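Local coordinates for beta-galactosidase (Streptococcus pneumoniae, PDB 4CU9), which probably binds carbohydrate, as a calcium-containing carbohydrate-binding module of a large pneumococcal beta-galactosidase, at residues Glu133-Arg138 with Val151-Val156. Numbering follows the deposited sequence.
Sequences EAVPYR and VTFKAV
An antiparallel beta hairpin in this galactose-binding-like beta fold brings Arg138 against Thr152, where strands 132-139 and 149-158 pair and then splay apart. The pairing is a hydrogen-bonded one: Arg138 N donates to Thr152 O at 2.9 Å, 165° at the hydrogen, and Thr152 N returns a bond to Arg138 O. Within these segments no further direct backbone bond follows toward Val135 and Val156. A water links the two backbones next to the direct pair, donating to Pro136 O and accepting from Lys154 N at 3.0 Å. Apolar side chains also meet where the strands diverge. Val135 CG1, anti to its backbone N (chi1 172°), lies 3.8 Å from both CB and CD2 of Phe153, while Phe153 and Val135 also touch Leu100 of strand 97-103. The two strands turn to different neighbours: the backbone of Val135 pairs with Leu100, that of Phe153 with Ala80 of strand 73-86. The Tyr137 ring stacks edge-to-face with Trp163, and its OH is hydrogen-bonded to Leu98 O. Val151 CG1 meets the Tyr137 side chain obliquely near its root, 3.7 Å from Tyr137 CB and 3.8 Å from ring atom CD1.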
loop_
_atom_site.group_PDB
_atom_site.type_symbol
_atom_site.label_atom_id
_atom_site.label_comp_id
_atom_site.label_asym_id
_atom_site.label_seq_id
_atom_site.Cartn_x
_atom_site.Cartn_y
_atom_site.Cartn_z
ATOM N N GLU A 133 -7.952 -2.947 11.103
ATOM C CA GLU A 133 -7.438 -3.579 12.335
ATOM C C GLU A 133 -5.960 -3.948 12.166
ATOM O O GLU A 133 -5.585 -4.648 11.211
ATOM C CB GLU A 133 -8.294 -4.814 12.645
ATOM C CG GLU A 133 -7.841 -5.657 13.832
ATOM C CD GLU A 133 -8.284 -5.141 15.169
ATOM O OE1 GLU A 133 -8.699 -3.955 15.270
ATOM O OE2 GLU A 133 -8.217 -5.938 16.142
ATOM N N ALA A 134 -5.143 -3.513 13.131
ATOM C CA ALA A 134 -3.717 -3.801 13.148
ATOM C C ALA A 134 -3.416 -5.294 13.258
ATOM O O ALA A 134 -4.095 -6.047 13.996
ATOM C CB ALA A 134 -3.010 -3.052 14.285
ATOM N N VAL A 135 -2.385 -5.708 12.539
ATOM C CA VAL A 135 -1.958 -7.111 12.516
ATOM C C VAL A 135 -0.485 -7.145 12.959
ATOM O O VAL A 135 0.369 -6.547 12.306
ATOM C CB VAL A 135 -2.193 -7.736 11.123
ATOM C CG1 VAL A 135 -1.592 -9.130 11.008
ATOM C CG2 VAL A 135 -3.685 -7.777 10.785
ATOM N N PRO A 136 -0.176 -7.812 14.104
ATOM C CA PRO A 136 1.238 -7.873 14.472
ATOM C C PRO A 136 2.020 -8.710 13.463
ATOM O O PRO A 136 1.497 -9.673 12.915
ATOM C CB PRO A 136 1.224 -8.544 15.881
ATOM C CG PRO A 136 -0.181 -8.504 16.338
ATOM C CD PRO A 136 -1.028 -8.513 15.095
ATOM N N TYR A 137 3.266 -8.349 13.191
ATOM C CA TYR A 137 4.018 -9.018 12.134
ATOM C C TYR A 137 5.507 -9.109 12.519
ATOM O O TYR A 137 5.969 -8.411 13.458
ATOM C CB TYR A 137 3.794 -8.260 10.778
ATOM C CG TYR A 137 4.432 -6.902 10.723
ATOM C CD1 TYR A 137 5.737 -6.751 10.327
ATOM C CD2 TYR A 137 3.744 -5.768 11.125
ATOM C CE1 TYR A 137 6.344 -5.512 10.296
ATOM C CE2 TYR A 137 4.336 -4.524 11.116
ATOM C CZ TYR A 137 5.637 -4.404 10.702
ATOM O OH TYR A 137 6.225 -3.169 10.686
ATOM N N ARG A 138 6.234 -9.967 11.815
ATOM C CA ARG A 138 7.692 -10.001 11.882
ATOM C C ARG A 138 8.276 -9.785 10.491
ATOM O O ARG A 138 7.812 -10.402 9.552
ATOM C CB ARG A 138 8.146 -11.348 12.426
ATOM C CG ARG A 138 7.639 -11.662 13.827
ATOM C CD ARG A 138 8.225 -10.712 14.880
ATOM N NE ARG A 138 7.770 -11.085 16.220
ATOM C CZ ARG A 138 7.828 -10.311 17.303
ATOM N NH1 ARG A 138 8.341 -9.084 17.245
ATOM N NH2 ARG A 138 7.378 -10.783 18.468
ATOM N N VAL A 151 7.779 -10.609 5.256
ATOM C CA VAL A 151 7.021 -10.424 6.482
ATOM C C VAL A 151 6.122 -11.617 6.733
ATOM O O VAL A 151 5.536 -12.147 5.808
ATOM C CB VAL A 151 6.134 -9.155 6.357
ATOM C CG1 VAL A 151 5.045 -9.090 7.426
ATOM C CG2 VAL A 151 6.945 -7.871 6.312
ATOM N N THR A 152 6.025 -12.046 8.002
ATOM C CA THR A 152 5.069 -13.056 8.406
ATOM C C THR A 152 4.143 -12.526 9.481
ATOM O O THR A 152 4.465 -11.615 10.259
ATOM C CB THR A 152 5.768 -14.317 8.967
ATOM O OG1 THR A 152 6.690 -13.915 9.982
ATOM C CG2 THR A 152 6.528 -15.004 7.922
ATOM N N PHE A 153 2.966 -13.110 9.525
ATOM C CA PHE A 153 2.009 -12.833 10.551
ATOM C C PHE A 153 1.088 -14.028 10.754
ATOM O O PHE A 153 1.056 -14.933 9.939
ATOM C CB PHE A 153 1.240 -11.530 10.268
ATOM C CG PHE A 153 0.795 -11.356 8.822
ATOM C CD1 PHE A 153 1.678 -10.910 7.860
ATOM C CD2 PHE A 153 -0.497 -11.679 8.445
ATOM C CE1 PHE A 153 1.268 -10.754 6.541
ATOM C CE2 PHE A 153 -0.931 -11.518 7.138
ATOM C CZ PHE A 153 -0.039 -11.073 6.179
ATOM N N LYS A 154 0.343 -14.031 11.851
ATOM C CA LYS A 154 -0.677 -15.049 12.050
ATOM C C LYS A 154 -1.764 -14.877 10.965
ATOM O O LYS A 154 -2.167 -13.759 10.627
ATOM C CB LYS A 154 -1.243 -14.973 13.467
ATOM C CG LYS A 154 -2.390 -15.933 13.722
ATOM C CD LYS A 154 -2.709 -16.045 15.209
ATOM C CE LYS A 154 -3.857 -17.024 15.407
ATOM N NZ LYS A 154 -3.885 -17.602 16.774
ATOM N N ALA A 155 -2.205 -16.002 10.407
ATOM C CA ALA A 155 -3.138 -15.997 9.305
ATOM C C ALA A 155 -4.433 -15.251 9.635
ATOM O O ALA A 155 -5.001 -15.416 10.711
ATOM C CB ALA A 155 -3.435 -17.421 8.868
ATOM N N VAL A 156 -4.861 -14.398 8.714
ATOM C CA VAL A 156 -6.105 -13.673 8.823
ATOM C C VAL A 156 -6.848 -13.788 7.498
ATOM O O VAL A 156 -6.253 -14.017 6.430
ATOM C CB VAL A 156 -5.890 -12.164 9.153
ATOM C CG1 VAL A 156 -5.232 -11.976 10.532
ATOM C CG2 VAL A 156 -5.037 -11.483 8.108
HETATM O O HOH W 1 0.039 -11.613 13.626
#